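Maleylacetate reductase (Agrobacterium tumefaciens, PDB 3HL0) reduces maleylacetate, probably to 3-oxoadipate with NADH in gamma-resorcylate catabolism, as a member of the iron-containing alcohol dehydrogenase family. Local coordinates at residues S250-L262 with A302-D315. Sequence-based numbering, arbitrary orientation.
With NAD (nicotinamide-adenine-dinucleotide), chain D.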
loop_
_atom_site.group_PDB
_atom_site.type_symbol
_atom_site.label_atom_id
_atom_site.label_comp_id
_atom_site.label_asym_id
_atom_site.label_seq_id
_atom_site.Cartn_x
_atom_site.Cartn_y
_atom_site.Cartn_z
ATOM N N SER A 250 11.672 7.991 8.728
ATOM C CA SER A 250 11.506 8.170 10.174
ATOM C C SER A 250 10.079 7.942 10.625
ATOM O O SER A 250 9.834 7.546 11.780
ATOM C CB SER A 250 11.897 9.587 10.583
ATOM O OG SER A 250 13.281 9.774 10.426
ATOM N N LEU A 251 9.132 8.234 9.733
ATOM C CA LEU A 251 7.700 8.105 10.068
ATOM C C LEU A 251 6.959 7.018 9.292
ATOM O O LEU A 251 5.749 6.864 9.483
ATOM C CB LEU A 251 6.976 9.453 9.873
ATOM C CG LEU A 251 7.542 10.645 10.657
ATOM C CD1 LEU A 251 6.756 11.939 10.407
ATOM C CD2 LEU A 251 7.547 10.337 12.176
ATOM N N ASP A 252 7.644 6.331 8.382
ATOM C CA ASP A 252 7.008 5.260 7.612
ATOM C C ASP A 252 5.847 5.732 6.745
ATOM O O ASP A 252 4.824 5.054 6.624
ATOM C CB ASP A 252 6.589 4.147 8.577
ATOM C CG ASP A 252 7.718 3.761 9.494
ATOM O OD1 ASP A 252 8.707 3.211 8.978
ATOM O OD2 ASP A 252 7.658 4.055 10.709
ATOM N N LEU A 253 6.010 6.904 6.132
ATOM C CA LEU A 253 4.939 7.480 5.311
ATOM C C LEU A 253 4.863 6.809 3.949
ATOM O O LEU A 253 5.863 6.352 3.444
ATOM C CB LEU A 253 5.195 8.977 5.107
ATOM C CG LEU A 253 5.293 9.841 6.367
ATOM C CD1 LEU A 253 5.256 11.299 5.960
ATOM C CD2 LEU A 253 4.114 9.559 7.306
ATOM N N PRO A 254 3.664 6.770 3.349
ATOM C CA PRO A 254 3.524 6.246 2.001
ATOM C C PRO A 254 4.420 7.070 1.044
ATOM O O PRO A 254 4.372 8.292 1.075
ATOM C CB PRO A 254 2.044 6.484 1.687
ATOM C CG PRO A 254 1.368 6.535 2.999
ATOM C CD PRO A 254 2.372 7.188 3.921
ATOM N N HIS A 255 5.168 6.383 0.205
ATOM C CA HIS A 255 6.238 7.030 -0.596
ATOM C C HIS A 255 5.726 8.099 -1.587
ATOM O O HIS A 255 6.079 9.306 -1.474
ATOM C CB HIS A 255 7.012 5.966 -1.370
ATOM C CG HIS A 255 7.940 6.542 -2.371
ATOM N ND1 HIS A 255 9.178 7.025 -2.015
ATOM C CD2 HIS A 255 7.805 6.761 -3.703
ATOM C CE1 HIS A 255 9.782 7.499 -3.097
ATOM N NE2 HIS A 255 8.980 7.328 -4.131
ATOM N N ALA A 256 4.912 7.679 -2.557
ATOM C CA ALA A 256 4.508 8.617 -3.602
ATOM C C ALA A 256 3.694 9.765 -3.015
ATOM O O ALA A 256 3.826 10.924 -3.419
ATOM C CB ALA A 256 3.685 7.886 -4.697
ATOM N N GLU A 257 2.882 9.466 -1.998
ATOM C CA GLU A 257 2.058 10.498 -1.373
ATOM C C GLU A 257 2.891 11.555 -0.660
ATOM O O GLU A 257 2.503 12.717 -0.648
ATOM C CB GLU A 257 1.171 9.849 -0.314
ATOM C CG GLU A 257 -0.024 9.076 -0.889
ATOM C CD GLU A 257 0.293 7.633 -1.296
ATOM O OE1 GLU A 257 1.475 7.193 -1.394
ATOM O OE2 GLU A 257 -0.701 6.887 -1.490
ATOM N N THR A 258 3.998 11.131 -0.065
ATOM C CA THR A 258 4.924 12.081 0.609
ATOM C C THR A 258 5.495 13.089 -0.408
ATOM O O THR A 258 5.488 14.295 -0.175
ATOM C CB THR A 258 6.053 11.338 1.308
ATOM O OG1 THR A 258 5.474 10.476 2.304
ATOM C CG2 THR A 258 6.982 12.320 2.033
ATOM N N HIS A 259 5.878 12.564 -1.568
ATOM C CA HIS A 259 6.335 13.446 -2.671
ATOM C C HIS A 259 5.254 14.391 -3.131
ATOM O O HIS A 259 5.491 15.557 -3.290
ATOM C CB HIS A 259 6.780 12.623 -3.859
ATOM C CG HIS A 259 8.140 12.081 -3.699
ATOM N ND1 HIS A 259 9.256 12.713 -4.195
ATOM C CD2 HIS A 259 8.581 10.968 -3.056
ATOM C CE1 HIS A 259 10.332 12.024 -3.846
ATOM N NE2 HIS A 259 9.948 10.959 -3.157
ATOM N N ALA A 260 4.026 13.894 -3.271
ATOM C CA ALA A 260 2.959 14.751 -3.736
ATOM C C ALA A 260 2.649 15.873 -2.764
ATOM O O ALA A 260 2.452 17.011 -3.160
ATOM C CB ALA A 260 1.665 13.903 -3.966
ATOM N N VAL A 261 2.620 15.530 -1.477
ATOM C CA VAL A 261 2.340 16.550 -0.464
ATOM C C VAL A 261 3.429 17.627 -0.351
ATOM O O VAL A 261 3.121 18.834 -0.263
ATOM C CB VAL A 261 2.077 15.901 0.896
ATOM C CG1 VAL A 261 1.933 16.987 1.991
ATOM C CG2 VAL A 261 0.778 15.113 0.822
ATOM N N LEU A 262 4.682 17.172 -0.349
ATOM C CA LEU A 262 5.803 18.105 -0.088
ATOM C C LEU A 262 6.148 18.952 -1.309
ATOM O O LEU A 262 6.648 20.056 -1.119
ATOM C CB LEU A 262 7.055 17.345 0.394
ATOM C CG LEU A 262 6.945 16.861 1.864
ATOM C CD1 LEU A 262 8.187 16.035 2.175
ATOM C CD2 LEU A 262 6.823 18.009 2.795
ATOM N N ALA A 302 -4.857 14.934 -5.591
ATOM C CA ALA A 302 -3.832 14.307 -4.781
ATOM C C ALA A 302 -3.905 14.814 -3.330
ATOM O O ALA A 302 -4.411 15.926 -3.064
ATOM C CB ALA A 302 -2.435 14.659 -5.368
ATOM N N PRO A 303 -3.417 14.017 -2.388
ATOM C CA PRO A 303 -3.353 14.519 -1.015
ATOM C C PRO A 303 -2.491 15.770 -0.915
ATOM O O PRO A 303 -1.528 15.924 -1.662
ATOM C CB PRO A 303 -2.706 13.372 -0.238
ATOM C CG PRO A 303 -1.926 12.578 -1.273
ATOM C CD PRO A 303 -2.771 12.705 -2.543
ATOM N N SER A 304 -2.845 16.664 0.003
ATOM C CA SER A 304 -2.178 17.953 0.078
ATOM C C SER A 304 -1.650 18.268 1.457
ATOM O O SER A 304 -0.994 19.273 1.619
ATOM C CB SER A 304 -3.137 19.047 -0.370
ATOM O OG SER A 304 -4.285 19.024 0.495
ATOM N N SER A 305 -1.900 17.426 2.454
ATOM C CA SER A 305 -1.349 17.738 3.796
ATOM C C SER A 305 -0.631 16.565 4.419
ATOM O O SER A 305 -0.959 15.384 4.194
ATOM C CB SER A 305 -2.455 18.225 4.760
ATOM O OG SER A 305 -3.130 17.110 5.303
ATOM N N LEU A 306 0.387 16.879 5.214
ATOM C CA LEU A 306 1.099 15.830 5.915
ATOM C C LEU A 306 0.184 15.216 6.986
ATOM O O LEU A 306 0.364 14.033 7.323
ATOM C CB LEU A 306 2.401 16.312 6.599
ATOM C CG LEU A 306 3.490 16.749 5.602
ATOM C CD1 LEU A 306 4.686 17.318 6.443
ATOM C CD2 LEU A 306 3.941 15.501 4.779
ATOM N N ALA A 307 -0.754 16.013 7.500
ATOM C CA ALA A 307 -1.709 15.463 8.501
ATOM C C ALA A 307 -2.489 14.303 7.908
ATOM O O ALA A 307 -2.714 13.302 8.609
ATOM C CB ALA A 307 -2.652 16.546 9.042
ATOM N N ALA A 308 -2.805 14.392 6.620
ATOM C CA ALA A 308 -3.579 13.312 5.979
ATOM C C ALA A 308 -2.745 12.051 5.862
ATOM O O ALA A 308 -3.291 10.959 5.690
ATOM C CB ALA A 308 -4.096 13.737 4.628
ATOM N N LEU A 309 -1.418 12.188 5.925
ATOM C CA LEU A 309 -0.497 11.039 5.863
ATOM C C LEU A 309 -0.178 10.453 7.223
ATOM O O LEU A 309 0.610 9.536 7.328
ATOM C CB LEU A 309 0.808 11.357 5.075
ATOM C CG LEU A 309 0.568 11.975 3.697
ATOM C CD1 LEU A 309 1.947 12.082 2.977
ATOM C CD2 LEU A 309 -0.445 11.175 2.850
ATOM N N GLY A 310 -0.826 10.997 8.254
ATOM C CA GLY A 310 -0.663 10.498 9.644
ATOM C C GLY A 310 0.451 11.192 10.405
ATOM O O GLY A 310 0.779 10.780 11.507
ATOM N N VAL A 311 1.047 12.255 9.842
ATOM C CA VAL A 311 2.034 13.012 10.603
ATOM C C VAL A 311 1.296 13.824 11.699
ATOM O O VAL A 311 0.288 14.469 11.426
ATOM C CB VAL A 311 2.819 13.970 9.663
ATOM C CG1 VAL A 311 3.878 14.815 10.455
ATOM C CG2 VAL A 311 3.496 13.152 8.562
ATOM N N GLY A 312 1.854 13.799 12.906
ATOM C CA GLY A 312 1.300 14.618 13.990
ATOM C C GLY A 312 2.029 15.930 14.152
ATOM O O GLY A 312 3.215 16.033 13.787
ATOM N N ALA A 313 1.328 16.904 14.742
ATOM C CA ALA A 313 1.988 18.181 15.074
ATOM C C ALA A 313 3.266 17.995 15.928
ATOM O O ALA A 313 4.243 18.730 15.734
ATOM C CB ALA A 313 1.001 19.160 15.694
ATOM N N ASP A 314 3.312 16.955 16.783
ATOM C CA ASP A 314 4.499 16.694 17.602
ATOM C C ASP A 314 5.674 16.040 16.861
ATOM O O ASP A 314 6.774 15.875 17.412
ATOM C CB ASP A 314 4.136 15.887 18.859
ATOM C CG ASP A 314 3.459 14.563 18.537
ATOM O OD1 ASP A 314 2.989 14.317 17.390
ATOM O OD2 ASP A 314 3.361 13.741 19.470
ATOM N N ASP A 315 5.467 15.689 15.591
ATOM C CA ASP A 315 6.541 15.152 14.760
ATOM C C ASP A 315 7.326 16.248 14.045
ATOM O O ASP A 315 8.429 16.002 13.549
ATOM C CB ASP A 315 5.945 14.241 13.663
ATOM C CG ASP A 315 5.327 12.935 14.218
ATOM O OD1 ASP A 315 5.975 12.318 15.098
ATOM O OD2 ASP A 315 4.217 12.549 13.725
HETATM P PA NAD D . 5.330 0.418 -5.579
HETATM O O1A NAD D . 6.300 -0.221 -6.511
HETATM O O2A NAD D . 5.595 0.324 -4.125
HETATM O O5B NAD D . 3.859 -0.027 -6.003
HETATM C C5B NAD D . 2.779 0.222 -5.096
HETATM C C4B NAD D . 1.709 -0.826 -5.364
HETATM O O4B NAD D . 1.138 -0.585 -6.649
HETATM C C3B NAD D . 2.285 -2.255 -5.360
HETATM O O3B NAD D . 1.436 -3.172 -4.648
HETATM C C2B NAD D . 2.324 -2.576 -6.837
HETATM O O2B NAD D . 2.218 -3.958 -7.111
HETATM C C1B NAD D . 1.121 -1.797 -7.389
HETATM N N9A NAD D . 1.238 -1.484 -8.834
HETATM C C8A NAD D . 2.308 -0.888 -9.474
HETATM N N7A NAD D . 2.018 -0.769 -10.790
HETATM C C5A NAD D . 0.775 -1.296 -11.023
HETATM C C6A NAD D . 0.011 -1.437 -12.180
HETATM N N6A NAD D . 0.268 -0.787 -13.344
HETATM N N1A NAD D . -1.233 -2.052 -12.029
HETATM C C2A NAD D . -1.684 -2.467 -10.796
HETATM N N3A NAD D . -0.940 -2.320 -9.654
HETATM C C4A NAD D . 0.287 -1.736 -9.782
HETATM O O3 NAD D . 5.250 2.030 -5.836
HETATM P PN NAD D . 6.304 3.046 -6.537
HETATM O O1N NAD D . 5.864 4.400 -6.089
HETATM O O2N NAD D . 6.309 2.697 -7.956
HETATM O O5D NAD D . 7.727 2.733 -5.876
HETATM C C5D NAD D . 8.078 3.194 -4.574
HETATM C C4D NAD D . 9.403 2.526 -4.206
HETATM O O4D NAD D . 10.340 2.805 -5.237
HETATM C C3D NAD D . 9.964 3.147 -2.934
HETATM O O3D NAD D . 10.686 2.123 -2.232
HETATM C C2D NAD D . 10.903 4.205 -3.464
HETATM O O2D NAD D . 11.933 4.595 -2.554
HETATM C C1D NAD D . 11.449 3.516 -4.701
HETATM N N1N NAD D . 11.971 4.437 -5.702
HETATM C C2N NAD D . 13.287 4.301 -6.027
HETATM C C3N NAD D . 13.832 5.148 -6.969
HETATM C C7N NAD D . 15.251 4.885 -7.268
HETATM O O7N NAD D . 15.756 5.652 -8.247
HETATM N N7N NAD D . 15.964 3.951 -6.592
HETATM C C4N NAD D . 13.054 6.142 -7.659
HETATM C C5N NAD D . 11.709 6.266 -7.305
HETATM C C6N NAD D . 11.184 5.411 -6.320
HETATM O O HOH W 1 -0.222 17.559 -3.418
HETATM O O HOH W 2 0.827 20.330 -0.251
#
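Val261 is the bump that the 303-309 part of the loop wraps. Val261 CG1, anti to the backbone N (chi1 174°), pushes into the bend of 304-306, 3.6 Å from Leu306 N and 3.7 Å from Leu306 CD2, while Val261 CG2 lies 3.5 Å from Pro303 O and also meets Leu309 CD1. In the reverse sense, Leu309 projects from the loop, its forked end against the first turn of the helix, CD1 3.7 Å from Glu257 O and close to Thr258 OG1, CD2 against Glu257 CB. The Pro303 ring fills the corner beside Glu257 CG, and Glu257 bends at chi2 (85°), carrying its carboxylate away. Two waters bridge the backbones where the helix and the loop come closest: one donates to Ala260 O and Pro303 O, the other to Val261 O and Ser304 O.

The arrangement belongs to the all-helical C-terminal domain of this family, where the loop joining helices 289-300 and 316-323 lies across the start of helix 255-271. Across that helix start, His255 has NAD C2D over the centre of its ring, 3.5 Å above the plane, with His259 CD2 over the opposite face.

Val311 CG2 nests against Leu253, 3.6 Å from its CD1, and the Leu251 side chain crosses that of Val311 at about a right angle. Leu251 CD2 lies beside Asp315 OD1 (3.9 Å); Asp315 OD2 accepts from Gly312 N on its anti side. Past Leu253 CD2, which touches Leu309 O, Gly310 O accepts a hydrogen bond from His213 NE2 of the second subunit.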